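Local coordinates for protein ribonucleoside-diphosphate reductase subunit beta (PDB 4N83) that forms the dimanganese-binding small subunit of a class Ib ribonucleotide reductase, which probably makes deoxyribonucleotides from ribonucleotides for DNA synthesis, at residues E230-E233 and G234-E237; F121-T124 and N125-Y129; L209-D212 and E213-K216. All blocks are in the same frame, centred on the assembly; numbering follows the deposited sequence.

Overall arrangement
Along the chain, contact 2 (121-124 with 125-129) comes first, then contact 3 (209-212 with 213-216), then contact 1 (230-233 with 234-237). Contacts 1 and 3 share the long helix 211-240: contact 3 starts it at the surface, away from the metal site, and contact 1 lies near its far end, their centres about 31 Å apart. Contact 2 is the corner between helices 114-124 and 128-143, which also meets the second subunit. Its centre is about 15 Å from that of contact 1; Tyr235 packs on Asn127 and Tyr129, joining helix 211-240 to this corner. Contacts 2 and 3 are about 38 Å apart between centres. All three belong to the helical dimanganese-carrying fold.

Contact 1. Residues E230-E233 and G234-E237; sequences ENEE and GYTE
The backbone oxygen of Glu232 is gripped twice by one residue, Thr236, a full helical turn further on. Thr236 N makes the regular helix bond to Glu232 O at 2.7 Å, while Thr236 OG1 gives its proton to the same Glu232 O at 2.6 Å. The two donors come in from opposite faces of the carbonyl plane, and the hydroxyl stands 41° out of it. What puts the hydroxyl there is the threonine's first torsion (chi1 -55°), which keeps OG1 beside its own backbone N and away from the carbonyl carbon. A buried hydroxyl is thereby satisfied within the helix itself. The turn is otherwise held by Tyr235 N to Asn231 O at 3.1 Å and Glu237 N to Glu233 O at 3.2 Å; the bonds made by Gly234 N are weak.

Glu232 and Tyr235 leave the helix as neighbours. The glutamate chain bends beyond CB, and its OE2 lies 3.8 Å from CD2 of Tyr235, approaching the ring obliquely, with carboxylate and ring planes 61° apart. That OE2 is hydrogen-bonded to Ser163, and Lys133 lies near both groups, in a cation-pi contact with the Tyr235 ring and a weak, long ion pair with the carboxylate. The extended side chain of Glu237 passes Glu233 O, with CG of Glu237 3.3 Å from that oxygen, and its carboxylate forms a salt bridge with Lys250.

Within the bundle, this stretch of helix 211-240 is flanked by helix 246-263, where Thr236 rests on Val249 and Leu253, and by helix 128-143, where Tyr235 packs on Tyr129 and Leu130.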
loop_
_atom_site.group_PDB
_atom_site.type_symbol
_atom_site.label_atom_id
_atom_site.label_comp_id
_atom_site.label_asym_id
_atom_site.label_seq_id
_atom_site.Cartn_x
_atom_site.Cartn_y
_atom_site.Cartn_z
ATOM N N GLU A 230 17.443 -26.483 4.174
ATOM C CA GLU A 230 17.213 -27.927 4.253
ATOM C C GLU A 230 15.776 -28.283 3.861
ATOM O O GLU A 230 15.549 -29.253 3.138
ATOM C CB GLU A 230 17.527 -28.446 5.661
ATOM C CG GLU A 230 17.710 -29.954 5.741
ATOM C CD GLU A 230 18.294 -30.410 7.067
ATOM O OE1 GLU A 230 18.064 -29.735 8.093
ATOM O OE2 GLU A 230 18.984 -31.451 7.085
ATOM N N ASN A 231 14.816 -27.493 4.338
ATOM C CA ASN A 231 13.410 -27.655 3.947
ATOM C C ASN A 231 13.161 -27.331 2.472
ATOM O O ASN A 231 12.275 -27.919 1.850
ATOM C CB ASN A 231 12.491 -26.797 4.830
ATOM C CG ASN A 231 12.033 -27.529 6.079
ATOM O OD1 ASN A 231 11.323 -28.530 5.996
ATOM N ND2 ASN A 231 12.431 -27.027 7.245
ATOM N N GLU A 232 13.939 -26.400 1.920
ATOM C CA GLU A 232 13.817 -26.029 0.508
ATOM C C GLU A 232 14.339 -27.144 -0.397
ATOM O O GLU A 232 13.813 -27.357 -1.489
ATOM C CB GLU A 232 14.564 -24.723 0.213
ATOM C CG GLU A 232 14.056 -23.975 -1.013
ATOM C CD GLU A 232 12.676 -23.364 -0.813
ATOM O OE1 GLU A 232 12.339 -22.987 0.331
ATOM O OE2 GLU A 232 11.927 -23.253 -1.807
ATOM N N GLU A 233 15.372 -27.847 0.062
ATOM C CA GLU A 233 15.889 -29.020 -0.649
ATOM C C GLU A 233 14.856 -30.155 -0.699
ATOM O O GLU A 233 14.880 -30.979 -1.615
ATOM C CB GLU A 233 17.196 -29.509 -0.011
ATOM C CG GLU A 233 18.399 -28.631 -0.327
ATOM C CD GLU A 233 19.646 -29.025 0.447
ATOM O OE1 GLU A 233 19.572 -29.139 1.689
ATOM O OE2 GLU A 233 20.706 -29.209 -0.187
ATOM N N GLY A 234 13.959 -30.192 0.286
ATOM C CA GLY A 234 12.830 -31.121 0.278
ATOM C C GLY A 234 11.760 -30.715 -0.722
ATOM O O GLY A 234 11.210 -31.562 -1.428
ATOM N N TYR A 235 11.465 -29.418 -0.776
ATOM C CA TYR A 235 10.485 -28.870 -1.720
ATOM C C TYR A 235 11.007 -28.900 -3.159
ATOM O O TYR A 235 10.234 -29.090 -4.100
ATOM C CB TYR A 235 10.110 -27.435 -1.321
ATOM C CG TYR A 235 9.066 -26.784 -2.210
ATOM C CD1 TYR A 235 7.718 -27.110 -2.089
ATOM C CD2 TYR A 235 9.428 -25.838 -3.164
ATOM C CE1 TYR A 235 6.762 -26.516 -2.898
ATOM C CE2 TYR A 235 8.480 -25.237 -3.976
ATOM C CZ TYR A 235 7.148 -25.579 -3.839
ATOM O OH TYR A 235 6.203 -24.984 -4.645
ATOM N N THR A 236 12.314 -28.707 -3.323
ATOM C CA THR A 236 12.952 -28.772 -4.639
ATOM C C THR A 236 12.860 -30.189 -5.206
ATOM O O THR A 236 12.438 -30.380 -6.347
ATOM C CB THR A 236 14.434 -28.345 -4.570
ATOM O OG1 THR A 236 14.535 -27.038 -3.991
ATOM C CG2 THR A 236 15.065 -28.326 -5.956
ATOM N N GLU A 237 13.252 -31.173 -4.399
ATOM C CA GLU A 237 13.164 -32.583 -4.789
ATOM C C GLU A 237 11.714 -33.050 -4.956
ATOM O O GLU A 237 11.443 -33.976 -5.722
ATOM C CB GLU A 237 13.896 -33.468 -3.771
ATOM C CG GLU A 237 15.411 -33.330 -3.824
ATOM C CD GLU A 237 16.122 -34.086 -2.716
ATOM O OE1 GLU A 237 15.744 -35.244 -2.440
ATOM O OE2 GLU A 237 17.073 -33.525 -2.132
#

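Contact 2. Residues F121-T124 and N125-Y129; sequences FAWT and NTNPY
Over one face of the Trp123 indole sits the side-chain amide of Asn127, its ND2 about 3.0 Å above the ring plane and displaced toward the rim. The nearest ring atom is CZ2 of Trp123, 3.1 Å from ND2 of Asn127, with CH2 next to it. Indole and amide run along one another, but the amide is turned 61° from the indole plane, so the groups do not stack flat. In both residues the first torsion swings CG opposite the backbone N (chi1 175° for Trp123, -166° for Asn127), and this brings ring and amide together. Lys57 makes a cation-pi contact with the same indole.

Beside this pair, helix 114-124 comes to its end. Phe121 O takes Asn125 N at 3.2 Å and Thr124 OG1 at 3.0 Å, both from the same face of its carbonyl plane. Thr126 OG1 bonds to Ala122 O at 2.9 Å, and Thr126 N reaches Trp123 O at 3.2 Å from well above that carbonyl's plane. Past the corner, Asn127 occupies the N-cap position of helix 128-143: its OD1 accepts from Tyr129 N at 2.7 Å. Asn125 OD1 accepts from Ala7 N of the second subunit, and Phe121 packs on Asn9 of that subunit, its side chain about 6 Å from that of Tyr104, the probable active-site residue.

One asparagine amide is divided between two tasks. Its oxygen caps the new helix while its nitrogen, the electropositive end, lies over the indole pi cloud; the cap bond probably sets the rotation of the amide and so turns its nitrogen toward the ring.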
loop_
_atom_site.group_PDB
_atom_site.type_symbol
_atom_site.label_atom_id
_atom_site.label_comp_id
_atom_site.label_asym_id
_atom_site.label_seq_id
_atom_site.Cartn_x
_atom_site.Cartn_y
_atom_site.Cartn_z
ATOM N N PHE A 121 -4.678 -24.496 -6.326
ATOM C CA PHE A 121 -4.856 -23.832 -5.027
ATOM C C PHE A 121 -5.098 -24.825 -3.888
ATOM O O PHE A 121 -4.647 -24.602 -2.764
ATOM C CB PHE A 121 -5.997 -22.801 -5.080
ATOM C CG PHE A 121 -5.581 -21.465 -5.631
ATOM C CD1 PHE A 121 -4.805 -20.600 -4.870
ATOM C CD2 PHE A 121 -5.964 -21.067 -6.906
ATOM C CE1 PHE A 121 -4.415 -19.368 -5.371
ATOM C CE2 PHE A 121 -5.579 -19.834 -7.413
ATOM C CZ PHE A 121 -4.805 -18.984 -6.644
ATOM N N ALA A 122 -5.802 -25.916 -4.183
ATOM C CA ALA A 122 -6.071 -26.958 -3.192
ATOM C C ALA A 122 -4.784 -27.613 -2.683
ATOM O O ALA A 122 -4.649 -27.876 -1.488
ATOM C CB ALA A 122 -7.001 -28.013 -3.774
ATOM N N TRP A 123 -3.846 -27.864 -3.595
ATOM C CA TRP A 123 -2.578 -28.520 -3.253
ATOM C C TRP A 123 -1.626 -27.604 -2.477
ATOM O O TRP A 123 -0.946 -28.056 -1.552
ATOM C CB TRP A 123 -1.889 -29.036 -4.523
ATOM C CG TRP A 123 -0.523 -29.607 -4.286
ATOM C CD1 TRP A 123 -0.224 -30.837 -3.779
ATOM C CD2 TRP A 123 0.731 -28.965 -4.549
ATOM N NE1 TRP A 123 1.139 -31.002 -3.710
ATOM C CE2 TRP A 123 1.749 -29.867 -4.175
ATOM C CE3 TRP A 123 1.092 -27.713 -5.062
ATOM C CZ2 TRP A 123 3.105 -29.560 -4.303
ATOM C CZ3 TRP A 123 2.440 -27.406 -5.184
ATOM C CH2 TRP A 123 3.430 -28.328 -4.807
ATOM N N THR A 124 -1.579 -26.328 -2.857
ATOM C CA THR A 124 -0.679 -25.361 -2.221
ATOM C C THR A 124 -1.088 -25.072 -0.777
ATOM O O THR A 124 -0.236 -24.800 0.071
ATOM C CB THR A 124 -0.626 -24.027 -2.994
ATOM O OG1 THR A 124 -1.942 -23.469 -3.087
ATOM C CG2 THR A 124 -0.062 -24.231 -4.393
ATOM N N ASN A 125 -2.392 -25.134 -0.510
ATOM C CA ASN A 125 -2.924 -24.928 0.837
ATOM C C ASN A 125 -2.800 -26.162 1.740
ATOM O O ASN A 125 -3.006 -26.064 2.952
ATOM C CB ASN A 125 -4.390 -24.483 0.766
ATOM C CG ASN A 125 -4.565 -23.145 0.064
ATOM O OD1 ASN A 125 -3.677 -22.291 0.092
ATOM N ND2 ASN A 125 -5.720 -22.954 -0.567
ATOM N N THR A 126 -2.472 -27.313 1.152
ATOM C CA THR A 126 -2.302 -28.563 1.902
ATOM C C THR A 126 -0.909 -29.176 1.697
ATOM O O THR A 126 -0.724 -30.385 1.852
ATOM C CB THR A 126 -3.370 -29.601 1.498
ATOM O OG1 THR A 126 -3.236 -29.914 0.106
ATOM C CG2 THR A 126 -4.772 -29.066 1.766
ATOM N N ASN A 127 0.066 -28.336 1.359
ATOM C CA ASN A 127 1.438 -28.783 1.137
ATOM C C ASN A 127 2.160 -28.968 2.478
ATOM O O ASN A 127 2.049 -28.110 3.353
ATOM C CB ASN A 127 2.176 -27.756 0.271
ATOM C CG ASN A 127 3.483 -28.286 -0.301
ATOM O OD1 ASN A 127 4.325 -28.816 0.421
ATOM N ND2 ASN A 127 3.667 -28.119 -1.605
ATOM N N PRO A 128 2.888 -30.092 2.654
ATOM C CA PRO A 128 3.706 -30.270 3.863
ATOM C C PRO A 128 4.858 -29.267 4.004
ATOM O O PRO A 128 5.161 -28.835 5.117
ATOM C CB PRO A 128 4.272 -31.688 3.705
ATOM C CG PRO A 128 3.347 -32.378 2.768
ATOM C CD PRO A 128 2.849 -31.317 1.834
ATOM N N TYR A 129 5.488 -28.908 2.887
ATOM C CA TYR A 129 6.656 -28.024 2.899
ATOM C C TYR A 129 6.264 -26.554 3.032
ATOM O O TYR A 129 6.756 -25.858 3.919
ATOM C CB TYR A 129 7.486 -28.212 1.627
ATOM C CG TYR A 129 7.955 -29.631 1.401
ATOM C CD1 TYR A 129 9.033 -30.150 2.114
ATOM C CD2 TYR A 129 7.325 -30.455 0.472
ATOM C CE1 TYR A 129 9.468 -31.450 1.909
ATOM C CE2 TYR A 129 7.753 -31.755 0.260
ATOM C CZ TYR A 129 8.823 -32.247 0.980
ATOM O OH TYR A 129 9.252 -33.538 0.772
#

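Contact 3. Residues L209-D212 and E213-K216; sequences LPED and EQEK
This is the N-terminal start of helix 211-240, with Pro210 at the N-cap position and Gln214 folding back over the first turn. The side-chain amide nitrogen of Gln214 gives a hydrogen bond to the carbonyl of the residue before the proline: NE2 to Leu209 O, 2.8 Å. It is not a straight bond, at 130° at the hydrogen, and NE2 stands above the carbonyl plane of Leu209. The glutamine gets there by keeping CG beside its own backbone N (chi1 -73°) and running extended beyond, so that its CG passes 3.4 Å from Pro210 O on the way.

Pro210 O is also where the backbone pattern of the helix begins. It accepts Gln214 N at 3.1 Å, in the carbonyl plane, and takes a second, weak bond from Glu213 N. One residue on, Glu215 N bonds to Glu211 O at 3.2 Å. Proline at the N-cap has no polar side chain to cap the turn; the side-chain bond here comes from Gln214 and runs to the loop carbonyl of Leu209.

Asp212 crosses Glu213 obliquely, their carboxylate planes 68° apart, with Asp212 OD2 and Glu213 OE2 4.7 Å from each other. In this first turn both acids would be expected to interact favourably with the helix dipole, though also to repel one another somewhat. Glu213 lies against the two loop residues, Leu209 and Pro210. Its extended chain crosses Leu209 at about a right angle, OE1 lying 3.5 Å from Leu209 CD2, and its OE2 comes to 3.4 Å from CD of the Pro210 ring.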
loop_
_atom_site.group_PDB
_atom_site.type_symbol
_atom_site.label_atom_id
_atom_site.label_comp_id
_atom_site.label_asym_id
_atom_site.label_seq_id
_atom_site.Cartn_x
_atom_site.Cartn_y
_atom_site.Cartn_z
ATOM N N LEU A 209 23.873 -2.119 17.972
ATOM C CA LEU A 209 24.038 -3.106 19.035
ATOM C C LEU A 209 25.525 -3.368 19.284
ATOM O O LEU A 209 26.346 -3.156 18.389
ATOM C CB LEU A 209 23.351 -4.421 18.654
ATOM C CG LEU A 209 21.867 -4.367 18.284
ATOM C CD1 LEU A 209 21.403 -5.723 17.771
ATOM C CD2 LEU A 209 21.019 -3.916 19.465
ATOM N N PRO A 210 25.879 -3.831 20.499
ATOM C CA PRO A 210 27.261 -4.233 20.774
ATOM C C PRO A 210 27.570 -5.617 20.202
ATOM O O PRO A 210 26.648 -6.350 19.836
ATOM C CB PRO A 210 27.317 -4.259 22.302
ATOM C CG PRO A 210 25.925 -4.587 22.718
ATOM C CD PRO A 210 25.020 -3.968 21.691
ATOM N N GLU A 211 28.854 -5.970 20.135
ATOM C CA GLU A 211 29.273 -7.303 19.670
ATOM C C GLU A 211 28.600 -8.432 20.460
ATOM O O GLU A 211 28.429 -9.539 19.944
ATOM C CB GLU A 211 30.802 -7.470 19.727
ATOM C CG GLU A 211 31.535 -7.109 18.439
ATOM C CD GLU A 211 31.941 -5.649 18.369
ATOM O OE1 GLU A 211 32.722 -5.206 19.237
ATOM O OE2 GLU A 211 31.494 -4.949 17.435
ATOM N N ASP A 212 28.238 -8.146 21.711
ATOM C CA ASP A 212 27.452 -9.059 22.541
ATOM C C ASP A 212 26.205 -9.561 21.806
ATOM O O ASP A 212 26.031 -10.765 21.613
ATOM C CB ASP A 212 27.046 -8.352 23.844
ATOM C CG ASP A 212 26.065 -9.161 24.680
ATOM O OD1 ASP A 212 26.186 -10.404 24.724
ATOM O OD2 ASP A 212 25.175 -8.547 25.305
ATOM N N GLU A 213 25.354 -8.628 21.391
ATOM C CA GLU A 213 24.076 -8.965 20.761
ATOM C C GLU A 213 24.207 -9.281 19.266
ATOM O O GLU A 213 23.292 -9.855 18.675
ATOM C CB GLU A 213 23.073 -7.826 20.968
ATOM C CG GLU A 213 22.813 -7.492 22.431
ATOM C CD GLU A 213 21.902 -6.292 22.608
ATOM O OE1 GLU A 213 20.782 -6.309 22.058
ATOM O OE2 GLU A 213 22.303 -5.336 23.305
ATOM N N GLN A 214 25.337 -8.912 18.661
ATOM C CA GLN A 214 25.574 -9.170 17.235
ATOM C C GLN A 214 25.960 -10.624 16.958
ATOM O O GLN A 214 25.528 -11.203 15.961
ATOM C CB GLN A 214 26.649 -8.228 16.679
ATOM C CG GLN A 214 26.172 -6.792 16.499
ATOM C CD GLN A 214 27.214 -5.892 15.859
ATOM O OE1 GLN A 214 28.124 -6.361 15.175
ATOM N NE2 GLN A 214 27.082 -4.587 16.075
ATOM N N GLU A 215 26.777 -11.205 17.835
ATOM C CA GLU A 215 27.166 -12.615 17.714
ATOM C C GLU A 215 25.978 -13.556 17.939
ATOM O O GLU A 215 25.925 -14.640 17.358
ATOM C CB GLU A 215 28.297 -12.951 18.693
ATOM C CG GLU A 215 29.656 -12.370 18.311
ATOM C CD GLU A 215 30.353 -13.142 17.201
ATOM O OE1 GLU A 215 30.322 -14.390 17.218
ATOM O OE2 GLU A 215 30.954 -12.496 16.316
ATOM N N LYS A 216 25.034 -13.138 18.781
ATOM C CA LYS A 216 23.817 -13.915 19.036
ATOM C C LYS A 216 22.856 -13.893 17.846
ATOM O O LYS A 216 22.271 -14.918 17.496
ATOM C CB LYS A 216 23.093 -13.395 20.282
ATOM C CG LYS A 216 23.807 -13.699 21.588
ATOM C CD LYS A 216 22.934 -13.351 22.784
ATOM C CE LYS A 216 23.614 -13.702 24.096
ATOM N NZ LYS A 216 23.807 -15.169 24.264
#